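Local coordinates for TRAP dicarboxylate transporter, DctP subunit (Sulfurospirillum deleyianum, PDB 4OVS), which binds succinate and probably serves as the periplasmic solute-binding subunit of a TRAP dicarboxylate transporter, at residues Phe108-Asp112 with Lys113-Tyr117. Residues are numbered along the deposited sequence; the frame is centred on the assembly and turned at random.
Sequences FIFRD and KDHLY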
ATOM      1  N   PHE A 108       3.153   1.007  14.050  1.00 31.19           N
ATOM      2  CA  PHE A 108       4.388   0.512  14.639  1.00 28.58           C
ATOM      3  C   PHE A 108       4.454  -0.998  14.856  1.00 30.07           C
ATOM      4  O   PHE A 108       5.298  -1.457  15.607  1.00 37.51           O
ATOM      5  CB  PHE A 108       4.691   1.217  15.953  1.00 30.53           C
ATOM      6  CG  PHE A 108       4.968   2.678  15.783  1.00 33.70           C
ATOM      7  CD1 PHE A 108       6.220   3.114  15.400  1.00 31.02           C
ATOM      8  CD2 PHE A 108       3.969   3.608  15.967  1.00 33.02           C
ATOM      9  CE1 PHE A 108       6.489   4.464  15.213  1.00 33.38           C
ATOM     10  CE2 PHE A 108       4.230   4.979  15.790  1.00 34.16           C
ATOM     11  CZ  PHE A 108       5.493   5.402  15.412  1.00 30.05           C
ATOM     12  N   ILE A 109       3.622  -1.767  14.163  1.00 34.06           N
ATOM     13  CA  ILE A 109       3.647  -3.224  14.325  1.00 35.33           C
ATOM     14  C   ILE A 109       4.937  -3.850  13.735  1.00 31.67           C
ATOM     15  O   ILE A 109       5.487  -4.809  14.273  1.00 27.95           O
ATOM     16  CB  ILE A 109       2.351  -3.891  13.749  1.00 34.74           C
ATOM     17  CG1 ILE A 109       2.307  -5.387  14.093  1.00 35.86           C
ATOM     18  CG2 ILE A 109       2.268  -3.755  12.260  1.00 36.11           C
ATOM     19  CD1 ILE A 109       1.432  -5.737  15.252  1.00 39.28           C
ATOM     20  N   PHE A 110       5.443  -3.288  12.644  1.00 24.23           N
ATOM     21  CA  PHE A 110       6.652  -3.824  12.003  1.00 28.68           C
ATOM     22  C   PHE A 110       7.878  -2.977  12.398  1.00 32.18           C
ATOM     23  O   PHE A 110       7.862  -1.753  12.200  1.00 27.58           O
ATOM     24  CB  PHE A 110       6.525  -3.839  10.466  1.00 25.66           C
ATOM     25  CG  PHE A 110       5.465  -4.789   9.926  1.00 26.98           C
ATOM     26  CD1 PHE A 110       5.620  -6.174  10.021  1.00 31.03           C
ATOM     27  CD2 PHE A 110       4.327  -4.313   9.332  1.00 27.26           C
ATOM     28  CE1 PHE A 110       4.640  -7.050   9.528  1.00 27.98           C
ATOM     29  CE2 PHE A 110       3.344  -5.175   8.850  1.00 32.38           C
ATOM     30  CZ  PHE A 110       3.501  -6.557   8.957  1.00 29.02           C
ATOM     31  N   ARG A 111       8.931  -3.622  12.917  1.00 32.82           N
ATOM     32  CA  ARG A 111      10.124  -2.946  13.426  1.00 30.62           C
ATOM     33  C   ARG A 111      11.006  -2.466  12.314  1.00 32.67           C
ATOM     34  O   ARG A 111      11.733  -1.496  12.486  1.00 36.45           O
ATOM     35  CB  ARG A 111      10.980  -3.894  14.250  1.00 33.32           C
ATOM     36  CG  ARG A 111      10.320  -4.483  15.432  1.00 33.57           C
ATOM     37  CD  ARG A 111      11.327  -5.198  16.295  1.00 37.80           C
ATOM     38  NE  ARG A 111      11.975  -6.328  15.631  1.00 35.63           N
ATOM     39  CZ  ARG A 111      11.413  -7.524  15.450  1.00 41.45           C
ATOM     40  NH1 ARG A 111      10.164  -7.767  15.843  1.00 41.22           N
ATOM     41  NH2 ARG A 111      12.100  -8.494  14.857  1.00 42.00           N
ATOM     42  N   ASP A 112      10.985  -3.167  11.187  1.00 27.17           N
ATOM     43  CA  ASP A 112      11.877  -2.866  10.082  1.00 23.86           C
ATOM     44  C   ASP A 112      11.564  -3.853   8.982  1.00 27.71           C
ATOM     45  O   ASP A 112      10.613  -4.626   9.120  1.00 31.12           O
ATOM     46  CB  ASP A 112      13.348  -2.887  10.508  1.00 27.22           C
ATOM     47  CG  ASP A 112      13.733  -4.133  11.273  1.00 34.23           C
ATOM     48  OD1 ASP A 112      13.105  -5.195  11.088  1.00 35.47           O
ATOM     49  OD2 ASP A 112      14.695  -4.073  12.060  1.00 33.26           O
ATOM     50  N   LYS A 113      12.309  -3.823   7.880  1.00 29.30           N
ATOM     51  CA  LYS A 113      11.981  -4.657   6.739  1.00 29.49           C
ATOM     52  C   LYS A 113      12.325  -6.105   6.993  1.00 31.95           C
ATOM     53  O   LYS A 113      11.707  -7.015   6.431  1.00 32.37           O
ATOM     54  CB  LYS A 113      12.725  -4.193   5.485  1.00 27.47           C
ATOM     55  CG  LYS A 113      12.260  -2.853   4.933  1.00 31.65           C
ATOM     56  CD  LYS A 113      10.944  -2.969   4.201  1.00 28.47           C
ATOM     57  CE  LYS A 113      10.472  -1.618   3.652  1.00 26.58           C
ATOM     58  NZ  LYS A 113      10.967  -1.274   2.278  1.00 27.94           N
ATOM     59  N   ASP A 114      13.349  -6.334   7.807  1.00 32.55           N
ATOM     60  CA  ASP A 114      13.724  -7.688   8.152  1.00 31.32           C
ATOM     61  C   ASP A 114      12.537  -8.343   8.860  1.00 34.81           C
ATOM     62  O   ASP A 114      12.149  -9.470   8.558  1.00 36.43           O
ATOM     63  CB  ASP A 114      14.974  -7.658   9.054  1.00 36.84           C
ATOM     64  CG  ASP A 114      15.351  -9.028   9.582  1.00 42.31           C
ATOM     65  OD1 ASP A 114      15.987  -9.812   8.832  1.00 43.19           O
ATOM     66  OD2 ASP A 114      15.032  -9.313  10.760  1.00 45.11           O
ATOM     67  N   HIS A 115      11.970  -7.628   9.828  1.00 30.57           N
ATOM     68  CA  HIS A 115      10.805  -8.124  10.542  1.00 30.66           C
ATOM     69  C   HIS A 115       9.667  -8.417   9.560  1.00 30.78           C
ATOM     70  O   HIS A 115       9.120  -9.516   9.541  1.00 31.33           O
ATOM     71  CB  HIS A 115      10.352  -7.107  11.590  1.00 29.48           C
ATOM     72  CG  HIS A 115       9.236  -7.601  12.457  1.00 31.98           C
ATOM     73  ND1 HIS A 115       8.292  -6.768  13.022  1.00 32.50           N
ATOM     74  CD2 HIS A 115       8.899  -8.855  12.832  1.00 34.82           C
ATOM     75  CE1 HIS A 115       7.433  -7.489  13.723  1.00 36.88           C
ATOM     76  NE2 HIS A 115       7.791  -8.756  13.636  1.00 38.18           N
ATOM     77  N   LEU A 116       9.338  -7.424   8.734  1.00 28.92           N
ATOM     78  CA  LEU A 116       8.249  -7.511   7.763  1.00 30.66           C
ATOM     79  C   LEU A 116       8.299  -8.768   6.907  1.00 26.97           C
ATOM     80  O   LEU A 116       7.333  -9.535   6.786  1.00 24.22           O
ATOM     81  CB  LEU A 116       8.325  -6.297   6.829  1.00 26.97           C
ATOM     82  CG  LEU A 116       7.280  -6.215   5.713  1.00 24.98           C
ATOM     83  CD1 LEU A 116       5.979  -5.849   6.349  1.00 32.30           C
ATOM     84  CD2 LEU A 116       7.600  -5.191   4.606  1.00 24.09           C
ATOM     85  N   TYR A 117       9.431  -8.980   6.262  1.00 27.42           N
ATOM     86  CA  TYR A 117       9.519 -10.081   5.324  1.00 26.37           C
ATOM     87  C   TYR A 117       9.428 -11.465   6.031  1.00 38.26           C
ATOM     88  O   TYR A 117       8.882 -12.414   5.471  1.00 32.09           O
ATOM     89  CB  TYR A 117      10.783  -9.957   4.492  1.00 26.50           C
ATOM     90  CG  TYR A 117      10.642  -8.973   3.360  1.00 28.57           C
ATOM     91  CD1 TYR A 117       9.666  -9.145   2.389  1.00 31.10           C
ATOM     92  CD2 TYR A 117      11.474  -7.860   3.261  1.00 25.55           C
ATOM     93  CE1 TYR A 117       9.528  -8.247   1.348  1.00 27.38           C
ATOM     94  CE2 TYR A 117      11.336  -6.961   2.212  1.00 25.12           C
ATOM     95  CZ  TYR A 117      10.385  -7.164   1.273  1.00 25.16           C
ATOM     96  OH  TYR A 117      10.237  -6.266   0.247  1.00 30.25           O
TER
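An aspartate N-cap opens helix 113-120, where D112 OD1 accepts from H115 N at 3.0 Å, nearly in line with its C-O bond. Aspartate suits this place because its short carboxylate, CG set between backbone N and carbonyl carbon (chi1 50°), reaches an amide of the first turn and would favourably meet the helix dipole. D112 O starts the helical bonding, taking L116 N at 3.1 Å. The same turn folds H115 back over the incoming loop: with CG trans to the helix N-H (chi1 -174°), ND1 lies 3.2 Å from R111 N and accepts its hydrogen almost in the ring plane, while NE2 donates to V328 O, tying loop and helix start to helix 317-330. Histidine suits because one ring nitrogen accepts while the other donates, and its flat face takes the R111 guanidinium, centres 3.9 Å apart and planes at 27°, whose NH2 bonds V331 O. The F110 ring points an edge toward the imidazole face, offset, and receives L116 CD1 over its own centre, 3.4 Å from the centroid in a CH-pi contact. Trading H115 for an alanine would probably leave R111 N and V328 O without their mates and the guanidinium without its flat support.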